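Local coordinates for protein GH61E (Thielavia terrestris, PDB 3EJA), which acts as a copper-dependent lytic polysaccharide monooxygenase of family AA9, breaking glycosidic bonds in polysaccharides by oxidation at C1 and C4, at residues Pro71-Met76 and Gly177-Thr182; Tyr2-Val7 and Ser117-Pro122. All coordinates share one frame; numbering follows the deposited sequence. Where two conformers were deposited one is given.

Contact 1 of 2, residues Pro71-Met76 and Gly177-Thr182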
loop_
_atom_site.group_PDB
_atom_site.type_symbol
_atom_site.label_atom_id
_atom_site.label_comp_id
_atom_site.label_asym_id
_atom_site.label_seq_id
_atom_site.Cartn_x
_atom_site.Cartn_y
_atom_site.Cartn_z
ATOM N N PRO A 71 9.373 1.810 -5.206
ATOM C CA PRO A 71 8.481 0.657 -5.293
ATOM C C PRO A 71 7.011 0.966 -4.986
ATOM O O PRO A 71 6.707 1.871 -4.194
ATOM C CB PRO A 71 9.027 -0.280 -4.209
ATOM C CG PRO A 71 9.566 0.654 -3.168
ATOM C CD PRO A 71 10.150 1.809 -3.945
ATOM N N VAL A 72 6.130 0.190 -5.613
ATOM C CA VAL A 72 4.710 0.121 -5.272
ATOM C C VAL A 72 4.486 -1.194 -4.528
ATOM O O VAL A 72 4.956 -2.262 -4.961
ATOM C CB VAL A 72 3.816 0.177 -6.550
ATOM C CG1 VAL A 72 2.358 -0.195 -6.235
ATOM C CG2 VAL A 72 3.882 1.564 -7.184
ATOM N N GLN A 73 3.780 -1.118 -3.400
ATOM C CA GLN A 73 3.435 -2.303 -2.625
ATOM C C GLN A 73 1.974 -2.232 -2.188
ATOM O O GLN A 73 1.445 -1.136 -1.977
ATOM C CB GLN A 73 4.365 -2.434 -1.405
ATOM C CG GLN A 73 5.864 -2.258 -1.757
ATOM C CD GLN A 73 6.803 -2.715 -0.661
ATOM O OE1 GLN A 73 7.684 -3.536 -0.905
ATOM N NE2 GLN A 73 6.622 -2.192 0.553
ATOM N N PHE A 74 1.325 -3.394 -2.088
ATOM C CA PHE A 74 -0.049 -3.469 -1.571
ATOM C C PHE A 74 -0.121 -4.448 -0.404
ATOM O O PHE A 74 0.500 -5.510 -0.443
ATOM C CB PHE A 74 -1.050 -3.868 -2.678
ATOM C CG PHE A 74 -1.176 -2.841 -3.770
ATOM C CD1 PHE A 74 -2.017 -1.740 -3.615
ATOM C CD2 PHE A 74 -0.424 -2.957 -4.942
ATOM C CE1 PHE A 74 -2.126 -0.771 -4.614
ATOM C CE2 PHE A 74 -0.514 -1.991 -5.941
ATOM C CZ PHE A 74 -1.365 -0.895 -5.782
ATOM N N TYR A 75 -0.869 -4.072 0.633
ATOM C CA TYR A 75 -1.108 -4.941 1.777
ATOM C C TYR A 75 -2.613 -5.083 2.013
ATOM O O TYR A 75 -3.401 -4.256 1.565
ATOM C CB TYR A 75 -0.495 -4.358 3.051
ATOM C CG TYR A 75 1.018 -4.249 3.124
ATOM C CD1 TYR A 75 1.722 -3.300 2.363
ATOM C CD2 TYR A 75 1.735 -5.046 4.010
ATOM C CE1 TYR A 75 3.127 -3.173 2.471
ATOM C CE2 TYR A 75 3.129 -4.935 4.129
ATOM C CZ TYR A 75 3.814 -4.002 3.365
ATOM O OH TYR A 75 5.177 -3.906 3.518
ATOM N N MET A 76 -2.999 -6.135 2.726
ATOM C CA MET A 76 -4.386 -6.342 3.131
ATOM C C MET A 76 -4.473 -6.689 4.619
ATOM O O MET A 76 -3.509 -7.184 5.200
ATOM C CB MET A 76 -5.027 -7.459 2.303
ATOM C CG MET A 76 -5.210 -7.119 0.821
ATOM S SD MET A 76 -5.862 -8.510 -0.118
ATOM C CE MET A 76 -7.620 -8.377 0.283
ATOM N N GLY A 177 5.066 0.154 12.728
ATOM C CA GLY A 177 5.694 -1.016 13.309
ATOM C C GLY A 177 6.550 -1.761 12.306
ATOM O O GLY A 177 7.673 -2.181 12.629
ATOM N N ALA A 178 6.027 -1.917 11.090
ATOM C CA ALA A 178 6.668 -2.737 10.060
ATOM C C ALA A 178 7.962 -2.138 9.519
ATOM O O ALA A 178 8.857 -2.882 9.126
ATOM C CB ALA A 178 5.700 -3.000 8.913
ATOM N N TYR A 179 8.036 -0.807 9.481
ATOM C CA TYR A 179 9.151 -0.096 8.853
ATOM C C TYR A 179 10.016 0.645 9.864
ATOM O O TYR A 179 9.514 1.205 10.845
ATOM C CB TYR A 179 8.644 0.930 7.828
ATOM C CG TYR A 179 7.889 0.365 6.642
ATOM C CD1 TYR A 179 7.984 -0.990 6.293
ATOM C CD2 TYR A 179 7.095 1.194 5.852
ATOM C CE1 TYR A 179 7.286 -1.504 5.189
ATOM C CE2 TYR A 179 6.403 0.694 4.744
ATOM C CZ TYR A 179 6.496 -0.649 4.423
ATOM O OH TYR A 179 5.810 -1.149 3.333
ATOM N N SER A 180 11.316 0.664 9.601
ATOM C CA SER A 180 12.218 1.532 10.342
ATOM C C SER A 180 12.840 2.537 9.375
ATOM O O SER A 180 13.049 2.223 8.198
ATOM C CB SER A 180 13.299 0.682 11.020
ATOM O OG SER A 180 14.446 1.440 11.355
ATOM N N ALA A 181 13.137 3.732 9.882
ATOM C CA ALA A 181 13.739 4.800 9.074
ATOM C C ALA A 181 15.100 4.441 8.473
ATOM O O ALA A 181 15.561 5.107 7.545
ATOM C CB ALA A 181 13.837 6.100 9.882
ATOM N N THR A 182 15.743 3.394 8.991
ATOM C CA THR A 182 17.055 2.974 8.471
ATOM C C THR A 182 16.986 1.706 7.611
ATOM O O THR A 182 18.023 1.186 7.186
ATOM C CB THR A 182 18.121 2.793 9.597
ATOM O OG1 THR A 182 17.662 1.815 10.543
ATOM C CG2 THR A 182 18.406 4.117 10.308
#
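Y75 and Y179 meet phenol to phenol, joining one sheet of the fibronectin type III-like beta sandwich to the long loop that follows strand 151-162. Y75 and Q73 lie two residues apart on strand 72-78, so both reach out from the same face of the sheet. Y179 comes the other way, from a segment whose backbone stays distant: the CA atoms of Y75 and A178 are 11.6 Å apart. Only the far ends of the side chains touch.

The Y75 hydroxyl donates to the Y179 hydroxyl, with 2.8 Å between Y75 OH and Y179 OH. It approaches Y179 at the ring edge, near the ring plane. Relative to the Y75 ring, Y179 OH sits obliquely. The Q73 amide passes alongside the Y179 phenol, running the opposite way, the two planes 39° apart. With CD anti to CA (chi2 -166°), Q73 is stretched out far enough for its amide to reach the same hydroxyl, Q73 NE2 standing 3.1 Å from Y179 OH.

The anchor behind this cluster is E137 on neighbouring strand 130-140, whose OE2 is hydrogen-bonded by both Q73 NE2 and Y179 OH. Y179 OH therefore stands between Y75 and a carboxylate, and these buried donors would tend to stabilise the charged form of E137. F175 packs edge-to-face with both tyrosine rings. A phenylalanine in place of Y179 would probably leave the Y75 hydroxyl without its acceptor and E137 short of one hydrogen bond.

The ring carbons stay further off, Y75 CZ and Y179 CZ being 4.4 Å apart, and the Y179 oxygen comes closer to the other ring, with Y75 CE1 3.5 Å from Y179 OH.

Contact 2 of 2, residues Tyr2-Val7 and Ser117-Pro122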
loop_
_atom_site.group_PDB
_atom_site.type_symbol
_atom_site.label_atom_id
_atom_site.label_comp_id
_atom_site.label_asym_id
_atom_site.label_seq_id
_atom_site.Cartn_x
_atom_site.Cartn_y
_atom_site.Cartn_z
ATOM N N TYR A 2 1.139 12.615 -5.568
ATOM C CA TYR A 2 -0.020 11.933 -6.120
ATOM C C TYR A 2 -0.830 11.299 -5.012
ATOM O O TYR A 2 -0.296 10.919 -3.967
ATOM C CB TYR A 2 0.373 10.876 -7.173
ATOM C CG TYR A 2 1.784 10.321 -7.043
ATOM C CD1 TYR A 2 2.863 10.958 -7.677
ATOM C CD2 TYR A 2 2.041 9.167 -6.304
ATOM C CE1 TYR A 2 4.164 10.466 -7.568
ATOM C CE2 TYR A 2 3.350 8.659 -6.193
ATOM C CZ TYR A 2 4.398 9.321 -6.832
ATOM O OH TYR A 2 5.687 8.846 -6.741
ATOM N N THR A 3 -2.128 11.200 -5.259
ATOM C CA THR A 3 -3.030 10.503 -4.364
ATOM C C THR A 3 -3.269 9.092 -4.899
ATOM O O THR A 3 -2.937 8.783 -6.057
ATOM C CB THR A 3 -4.383 11.252 -4.260
ATOM O OG1 THR A 3 -4.930 11.410 -5.571
ATOM C CG2 THR A 3 -4.193 12.630 -3.630
ATOM N N TRP A 4 -3.852 8.242 -4.057
ATOM C CA TRP A 4 -4.394 6.950 -4.480
ATOM C C TRP A 4 -5.922 6.993 -4.220
ATOM O O TRP A 4 -6.399 6.412 -3.239
ATOM C CB TRP A 4 -3.769 5.822 -3.654
ATOM C CG TRP A 4 -2.345 5.436 -3.965
ATOM C CD1 TRP A 4 -1.226 5.814 -3.278
ATOM C CD2 TRP A 4 -1.898 4.546 -5.002
ATOM N NE1 TRP A 4 -0.108 5.231 -3.832
ATOM C CE2 TRP A 4 -0.492 4.443 -4.886
ATOM C CE3 TRP A 4 -2.548 3.831 -6.020
ATOM C CZ2 TRP A 4 0.280 3.652 -5.751
ATOM C CZ3 TRP A 4 -1.783 3.039 -6.879
ATOM C CH2 TRP A 4 -0.380 2.965 -6.740
ATOM N N PRO A 5 -6.683 7.721 -5.071
ATOM C CA PRO A 5 -8.059 8.095 -4.695
ATOM C C PRO A 5 -9.182 7.083 -5.005
ATOM O O PRO A 5 -10.276 7.210 -4.447
ATOM C CB PRO A 5 -8.286 9.378 -5.494
ATOM C CG PRO A 5 -7.491 9.163 -6.776
ATOM C CD PRO A 5 -6.300 8.279 -6.386
ATOM N N ARG A 6 -8.922 6.109 -5.879
ATOM C CA ARG A 6 -9.991 5.273 -6.442
ATOM C C ARG A 6 -9.606 3.816 -6.650
ATOM O O ARG A 6 -8.443 3.497 -6.937
ATOM C CB ARG A 6 -10.419 5.812 -7.820
ATOM C CG ARG A 6 -11.027 7.195 -7.848
ATOM C CD ARG A 6 -11.297 7.672 -9.283
ATOM N NE ARG A 6 -10.080 8.095 -9.974
ATOM C CZ ARG A 6 -9.598 7.542 -11.086
ATOM N NH1 ARG A 6 -10.227 6.531 -11.676
ATOM N NH2 ARG A 6 -8.473 8.007 -11.618
ATOM N N VAL A 7 -10.605 2.944 -6.555
ATOM C CA VAL A 7 -10.461 1.541 -6.944
ATOM C C VAL A 7 -11.504 1.197 -8.007
ATOM O O VAL A 7 -12.612 1.759 -8.001
ATOM C CB VAL A 7 -10.557 0.558 -5.743
ATOM C CG1 VAL A 7 -9.248 0.556 -4.952
ATOM C CG2 VAL A 7 -11.759 0.884 -4.843
ATOM N N SER A 117 -0.943 5.130 -14.049
ATOM C CA SER A 117 -2.026 5.530 -13.141
ATOM C C SER A 117 -2.803 4.319 -12.636
ATOM O O SER A 117 -3.364 4.346 -11.541
ATOM C CB SER A 117 -2.990 6.491 -13.844
ATOM O OG SER A 117 -2.309 7.594 -14.411
ATOM N N SER A 118 -2.829 3.265 -13.449
ATOM C CA SER A 118 -3.611 2.062 -13.180
ATOM C C SER A 118 -2.734 0.897 -12.705
ATOM O O SER A 118 -1.792 0.510 -13.393
ATOM C CB SER A 118 -4.361 1.660 -14.455
ATOM O OG SER A 118 -5.070 0.457 -14.267
ATOM N N PHE A 119 -3.075 0.335 -11.542
ATOM C CA PHE A 119 -2.300 -0.754 -10.941
ATOM C C PHE A 119 -3.134 -1.991 -10.637
ATOM O O PHE A 119 -4.153 -1.914 -9.949
ATOM C CB PHE A 119 -1.560 -0.251 -9.690
ATOM C CG PHE A 119 -0.490 0.747 -10.006
ATOM C CD1 PHE A 119 -0.807 2.093 -10.195
ATOM C CD2 PHE A 119 0.830 0.337 -10.168
ATOM C CE1 PHE A 119 0.184 3.017 -10.519
ATOM C CE2 PHE A 119 1.829 1.259 -10.484
ATOM C CZ PHE A 119 1.505 2.596 -10.656
ATOM N N ALA A 120 -2.679 -3.127 -11.165
ATOM C CA ALA A 120 -3.337 -4.422 -10.978
ATOM C C ALA A 120 -2.946 -5.087 -9.653
ATOM O O ALA A 120 -1.778 -5.438 -9.441
ATOM C CB ALA A 120 -3.025 -5.344 -12.166
ATOM N N VAL A 121 -3.927 -5.242 -8.762
ATOM C CA VAL A 121 -3.690 -5.855 -7.448
ATOM C C VAL A 121 -4.326 -7.233 -7.396
ATOM O O VAL A 121 -5.558 -7.347 -7.397
ATOM C CB VAL A 121 -4.239 -5.015 -6.265
ATOM C CG1 VAL A 121 -3.748 -5.587 -4.933
ATOM C CG2 VAL A 121 -3.838 -3.554 -6.401
ATOM N N PRO A 122 -3.486 -8.279 -7.316
ATOM C CA PRO A 122 -3.998 -9.644 -7.231
ATOM C C PRO A 122 -4.556 -9.928 -5.834
ATOM O O PRO A 122 -3.837 -9.823 -4.836
ATOM C CB PRO A 122 -2.756 -10.500 -7.507
ATOM C CG PRO A 122 -1.600 -9.657 -6.973
ATOM C CD PRO A 122 -2.007 -8.225 -7.251
#
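In both W4 and F119, CG stands opposite the carbonyl carbon about the CA–CB bond, with chi1 of -74° and -67°. In W4 this swings the indole off the line of the strand, so that its six-membered ring carries the contact across to F119, whose CB already heads toward it. The side chains cross at about a right angle.

The rings form an offset edge-to-face pair. The indole supplies the edge and the phenylalanine the face, their planes at 63° and their centroids 5.2 Å apart. W4 CH2 stands over one face of F119, displaced toward the rim. W4 CZ3 and W4 CH2 are each 3.6 Å from F119 CD1, so this side of the indole is centred on that one phenyl carbon. Relative to the indole, F119 CG lies in the ring plane at its edge.

At the other end of the indole, W4 NE1 makes a weak hydrogen bond to the backbone O of Y153. The side chain of Y153 is a ligand of the bound magnesium, in the site that probably holds copper in the working enzyme, so W4 lies next to a metal ligand, although its own side chain is about 11 Å from the ion.

Strands 3-7 and 118-122 are the two outer members of a three-stranded antiparallel sheet, and the ring pair bridges them past the middle strand 57-63. It faces the other sheet of the sandwich, where W4 packs on A136 and Q138 of strand 130-140 and F119 on V72 and F74 of strand 72-78.

From the N terminus the chain runs through 2-7, then 71-76, 117-122 and finally 177-182. Contact 2 closes a loop of 109 residues and contact 1 one of 100; because their segments alternate, the two loops cross rather than nest. Contact 2 spans the smaller sheet on its inner side, and contact 1 lies on the outer side of the larger one, their centres about 17 Å apart. Strand 72-78 connects them: Q73 and Y75 on one face meet the late loop, while V72 and F74 on the other turn into the sandwich. There F74 CZ comes 3.7 Å from V121 CG2 and 4.1 Å from W4 CH2, joining the two sheets.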